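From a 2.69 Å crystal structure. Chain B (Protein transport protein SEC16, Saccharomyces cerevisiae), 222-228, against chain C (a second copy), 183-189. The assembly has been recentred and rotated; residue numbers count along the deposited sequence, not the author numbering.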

ATOM      1  N   LEU B 222       7.179 -23.489  -7.559  1.00 54.82           N
ATOM      2  CA  LEU B 222       6.432 -23.094  -6.374  1.00 60.82           C
ATOM      3  C   LEU B 222       7.057 -21.906  -5.648  1.00 66.73           C
ATOM      4  O   LEU B 222       6.359 -20.960  -5.284  1.00 75.98           O
ATOM      5  N   ILE B 223       8.368 -21.966  -5.430  1.00 58.73           N
ATOM      6  CA  ILE B 223       9.090 -20.878  -4.773  1.00 59.75           C
ATOM      7  C   ILE B 223       8.877 -19.537  -5.468  1.00 56.41           C
ATOM      8  O   ILE B 223       8.648 -18.520  -4.814  1.00 57.05           O
ATOM      9  N   PHE B 224       8.953 -19.542  -6.794  1.00 60.51           N
ATOM     10  CA  PHE B 224       8.780 -18.318  -7.570  1.00 62.35           C
ATOM     11  C   PHE B 224       7.326 -17.862  -7.606  1.00 63.57           C
ATOM     12  O   PHE B 224       7.049 -16.669  -7.706  1.00 74.20           O
ATOM     13  N   GLN B 225       6.398 -18.809  -7.522  1.00 59.13           N
ATOM     14  CA  GLN B 225       4.978 -18.471  -7.498  1.00 62.79           C
ATOM     15  C   GLN B 225       4.610 -17.776  -6.198  1.00 65.91           C
ATOM     16  O   GLN B 225       3.871 -16.795  -6.197  1.00 70.97           O
ATOM     17  N   VAL B 226       5.135 -18.291  -5.092  1.00 58.54           N
ATOM     18  CA  VAL B 226       4.788 -17.781  -3.772  1.00 59.75           C
ATOM     19  C   VAL B 226       5.141 -16.306  -3.625  1.00 68.57           C
ATOM     20  O   VAL B 226       4.329 -15.510  -3.153  1.00 78.26           O
ATOM     21  N   PHE B 227       6.348 -15.938  -4.041  1.00 57.97           N
ATOM     22  CA  PHE B 227       6.813 -14.571  -3.858  1.00 51.29           C
ATOM     23  C   PHE B 227       6.341 -13.645  -4.973  1.00 63.41           C
ATOM     24  O   PHE B 227       6.928 -12.598  -5.221  1.00 74.37           O
ATOM     25  N   VAL B 228       5.265 -14.040  -5.638  1.00 68.24           N
ATOM     26  CA  VAL B 228       4.658 -13.220  -6.675  1.00 70.54           C
ATOM     27  C   VAL B 228       3.173 -13.030  -6.379  1.00 80.86           C
ATOM     28  O   VAL B 228       2.534 -12.108  -6.890  1.00 84.64           O
TER
ATOM     29  N   LEU C 183      16.549 -13.210 -13.559  1.00 56.82           N
ATOM     30  CA  LEU C 183      15.395 -12.349 -13.316  1.00 51.89           C
ATOM     31  C   LEU C 183      14.508 -12.903 -12.196  1.00 61.12           C
ATOM     32  O   LEU C 183      14.113 -12.174 -11.284  1.00 51.45           O
ATOM     33  N   LEU C 184      14.204 -14.195 -12.272  1.00 62.20           N
ATOM     34  CA  LEU C 184      13.426 -14.869 -11.238  1.00 58.18           C
ATOM     35  C   LEU C 184      14.046 -14.707  -9.853  1.00 62.79           C
ATOM     36  O   LEU C 184      13.412 -14.178  -8.940  1.00 69.41           O
ATOM     37  N   VAL C 185      15.282 -15.165  -9.694  1.00 55.93           N
ATOM     38  CA  VAL C 185      15.971 -15.013  -8.421  1.00 51.62           C
ATOM     39  C   VAL C 185      15.984 -13.545  -8.009  1.00 61.87           C
ATOM     40  O   VAL C 185      15.720 -13.211  -6.854  1.00 66.13           O
ATOM     41  N   GLY C 186      16.281 -12.672  -8.964  1.00 62.40           N
ATOM     42  CA  GLY C 186      16.316 -11.243  -8.710  1.00 69.15           C
ATOM     43  C   GLY C 186      15.022 -10.684  -8.141  1.00 63.44           C
ATOM     44  O   GLY C 186      15.039  -9.719  -7.380  1.00 59.65           O
ATOM     45  N   SER C 187      13.894 -11.282  -8.505  1.00 64.25           N
ATOM     46  CA  SER C 187      12.607 -10.788  -8.026  1.00 66.32           C
ATOM     47  C   SER C 187      12.424 -11.064  -6.536  1.00 82.33           C
ATOM     48  O   SER C 187      11.648 -10.379  -5.864  1.00 90.49           O
ATOM     49  N   LEU C 188      13.144 -12.060  -6.021  1.00 75.50           N
ATOM     50  CA  LEU C 188      13.091 -12.383  -4.598  1.00 63.67           C
ATOM     51  C   LEU C 188      13.946 -11.428  -3.770  1.00 72.72           C
ATOM     52  O   LEU C 188      13.971 -11.520  -2.544  1.00 78.69           O
ATOM     53  N   MET C 189      14.641 -10.513  -4.437  1.00 66.23           N
ATOM     54  CA  MET C 189      15.661  -9.700  -3.776  1.00 79.65           C
ATOM     55  C   MET C 189      15.411  -8.191  -3.822  1.00 82.81           C
ATOM     56  O   MET C 189      16.178  -7.414  -3.250  1.00 91.27           O
TER

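The contact joins the last turns of two helices from two copies of the same protein, and the evidence for its register is the spacing of CA atoms: the CA of F224(B) lies 6.9 Å from the CA of L184(C), and the CA of F227(B) lies 6.7 Å from the CA of L188(C). These separations leave room for side chains between the backbones, and the two stretches together bury 305 Å² against each other. No hydrogen bond crosses between them, so the packing must be read from apolar distances and ring geometry.

L183(C) opens the chain C stretch without taking part. Its side chain (chi1 m, chi2 t) is out of reach of the chain B stretch.

L184(C) is the first residue to engage. Its CA-to-CB bond points toward chain B and sets CB over one face of the F224(B) ring; beyond it the side chain takes chi1 m and chi2 t. L184(C) CB is 3.8 Å from the centroid of that ring and 13° off the ring normal, the geometry of a CH-pi contact, and its closest ring atom is F224(B) CZ at 3.7 Å. F224(B) can present this face because its own CA-to-CB bond points toward chain C and its chi1 is m, at -65°, carrying the ring across the gap. It is the residue most covered in the contact, at 95 Å².

V185(C) directs its CA-to-CB bond away from chain B, yet the phenylalanine still reaches it. F224(B) CE1 lies 4.0 Å from V185(C) N, and with chi1 t the side chain makes a looser approach, V185(C) CG2 to F224(B) CZ at 4.4 Å.

G186(C) has no side chain to contribute. An ideal CB built on G186(C) would meet nothing of the chain B stretch nearby, but would be crowded by the O of L183(C) at 3.3 Å.

S187(C) shows that pointing toward the partner does not guarantee contact. Its CA-to-CB bond faces chain B, but S187(C) OG, its nearest side-chain atom, is still 5.1 Å from V228(B) CG2. At chi1 p, S187(C) OG donates a hydrogen bond to L184(C) O at 2.5 Å, within its own stretch; the polar group is thus satisfied within chain C.

L188(C) closes the interface. Its CA-to-CB bond runs sideways, but chi1 m and chi2 t bring the end of the side chain nearer, and 80 Å² of the residue is covered. The two methyl groups have different nearest neighbours. L188(C) CD1 is 4.1 Å from F224(B) CE1 and 4.3 Å from CG2 of I223(B), whose chi1 is m and chi2 t. L188(C) CD2 makes the tightest contact, 3.4 Å from F227(B) CB. F227(B), with chi1 m, points its CA-to-CB bond toward chain C at the point where its chain leaves helical phi/psi.

M189(C) lies out of reach of the chain B stretch.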

ATOM      1  CB  LEU B 222       6.278 -24.269  -5.410  1.00 63.85           C
ATOM      2  CG  LEU B 222       5.492 -23.895  -4.153  1.00 63.79           C
ATOM      3  CD1 LEU B 222       4.265 -24.765  -4.017  1.00 69.23           C
ATOM      4  CD2 LEU B 222       6.370 -23.987  -2.916  1.00 65.67           C
ATOM      5  CB  ILE B 223      10.599 -21.157  -4.716  1.00 55.38           C
ATOM      6  CG1 ILE B 223      10.871 -22.414  -3.893  1.00 55.98           C
ATOM      7  CG2 ILE B 223      11.326 -19.982  -4.105  1.00 47.01           C
ATOM      8  CD1 ILE B 223      12.329 -22.757  -3.775  1.00 38.86           C
ATOM      9  CB  PHE B 224       9.331 -18.492  -8.991  1.00 58.62           C
ATOM     10  CG  PHE B 224      10.812 -18.715  -9.037  1.00 57.47           C
ATOM     11  CD1 PHE B 224      11.666 -17.939  -8.265  1.00 61.95           C
ATOM     12  CD2 PHE B 224      11.355 -19.711  -9.833  1.00 64.79           C
ATOM     13  CE1 PHE B 224      13.034 -18.149  -8.295  1.00 58.31           C
ATOM     14  CE2 PHE B 224      12.725 -19.924  -9.867  1.00 62.00           C
ATOM     15  CZ  PHE B 224      13.563 -19.142  -9.097  1.00 56.83           C
ATOM     16  CB  GLN B 225       4.113 -19.718  -7.670  1.00 68.67           C
ATOM     17  CG  GLN B 225       4.172 -20.329  -9.050  1.00 81.31           C
ATOM     18  CD  GLN B 225       3.869 -19.322 -10.134  1.00 91.80           C
ATOM     19  OE1 GLN B 225       3.112 -18.376  -9.924  1.00 92.25           O
ATOM     20  NE2 GLN B 225       4.469 -19.513 -11.301  1.00105.85           N
ATOM     21  CB  VAL B 226       5.480 -18.594  -2.651  1.00 60.62           C
ATOM     22  CG1 VAL B 226       5.318 -17.903  -1.301  1.00 49.98           C
ATOM     23  CG2 VAL B 226       4.938 -20.021  -2.611  1.00 42.81           C
ATOM     24  CB  PHE B 227       8.331 -14.544  -3.717  1.00 48.97           C
ATOM     25  CG  PHE B 227       8.831 -15.220  -2.475  1.00 44.18           C
ATOM     26  CD1 PHE B 227       8.859 -14.542  -1.266  1.00 43.37           C
ATOM     27  CD2 PHE B 227       9.269 -16.531  -2.514  1.00 45.79           C
ATOM     28  CE1 PHE B 227       9.320 -15.159  -0.120  1.00 50.31           C
ATOM     29  CE2 PHE B 227       9.732 -17.157  -1.369  1.00 50.69           C
ATOM     30  CZ  PHE B 227       9.755 -16.469  -0.170  1.00 50.56           C
ATOM     31  CB  VAL B 228       4.868 -13.845  -8.068  1.00 70.41           C
ATOM     32  CG1 VAL B 228       3.790 -13.401  -9.035  1.00 75.20           C
ATOM     33  CG2 VAL B 228       6.250 -13.487  -8.595  1.00 68.97           C
TER
ATOM     34  CB  LEU C 183      14.586 -12.161 -14.603  1.00 47.98           C
ATOM     35  CG  LEU C 183      15.210 -11.226 -15.646  1.00 45.00           C
ATOM     36  CD1 LEU C 183      14.358 -11.143 -16.913  1.00 40.43           C
ATOM     37  CD2 LEU C 183      15.412  -9.842 -15.055  1.00 40.05           C
ATOM     38  CB  LEU C 184      13.264 -16.352 -11.577  1.00 42.33           C
ATOM     39  CG  LEU C 184      12.472 -16.567 -12.868  1.00 46.74           C
ATOM     40  CD1 LEU C 184      12.415 -18.032 -13.255  1.00 40.78           C
ATOM     41  CD2 LEU C 184      11.073 -15.976 -12.742  1.00 48.09           C
ATOM     42  CB  VAL C 185      17.409 -15.548  -8.490  1.00 51.01           C
ATOM     43  CG1 VAL C 185      18.180 -15.177  -7.230  1.00 63.14           C
ATOM     44  CG2 VAL C 185      17.406 -17.051  -8.696  1.00 43.79           C
ATOM     45  CB  SER C 187      11.447 -11.379  -8.829  1.00 51.98           C
ATOM     46  OG  SER C 187      11.322 -12.776  -8.609  1.00 61.42           O
ATOM     47  CB  LEU C 188      13.574 -13.810  -4.352  1.00 50.35           C
ATOM     48  CG  LEU C 188      12.951 -14.943  -5.163  1.00 62.39           C
ATOM     49  CD1 LEU C 188      13.522 -16.285  -4.715  1.00 48.42           C
ATOM     50  CD2 LEU C 188      11.441 -14.935  -5.028  1.00 64.38           C
ATOM     51  CB  MET C 189      17.040 -10.010  -4.368  1.00 75.83           C
ATOM     52  CG  MET C 189      17.410 -11.487  -4.341  1.00 73.68           C
ATOM     53  SD  MET C 189      18.930 -11.848  -5.246  1.00 75.76           S
ATOM     54  CE  MET C 189      20.130 -10.903  -4.294  1.00 72.60           C
TER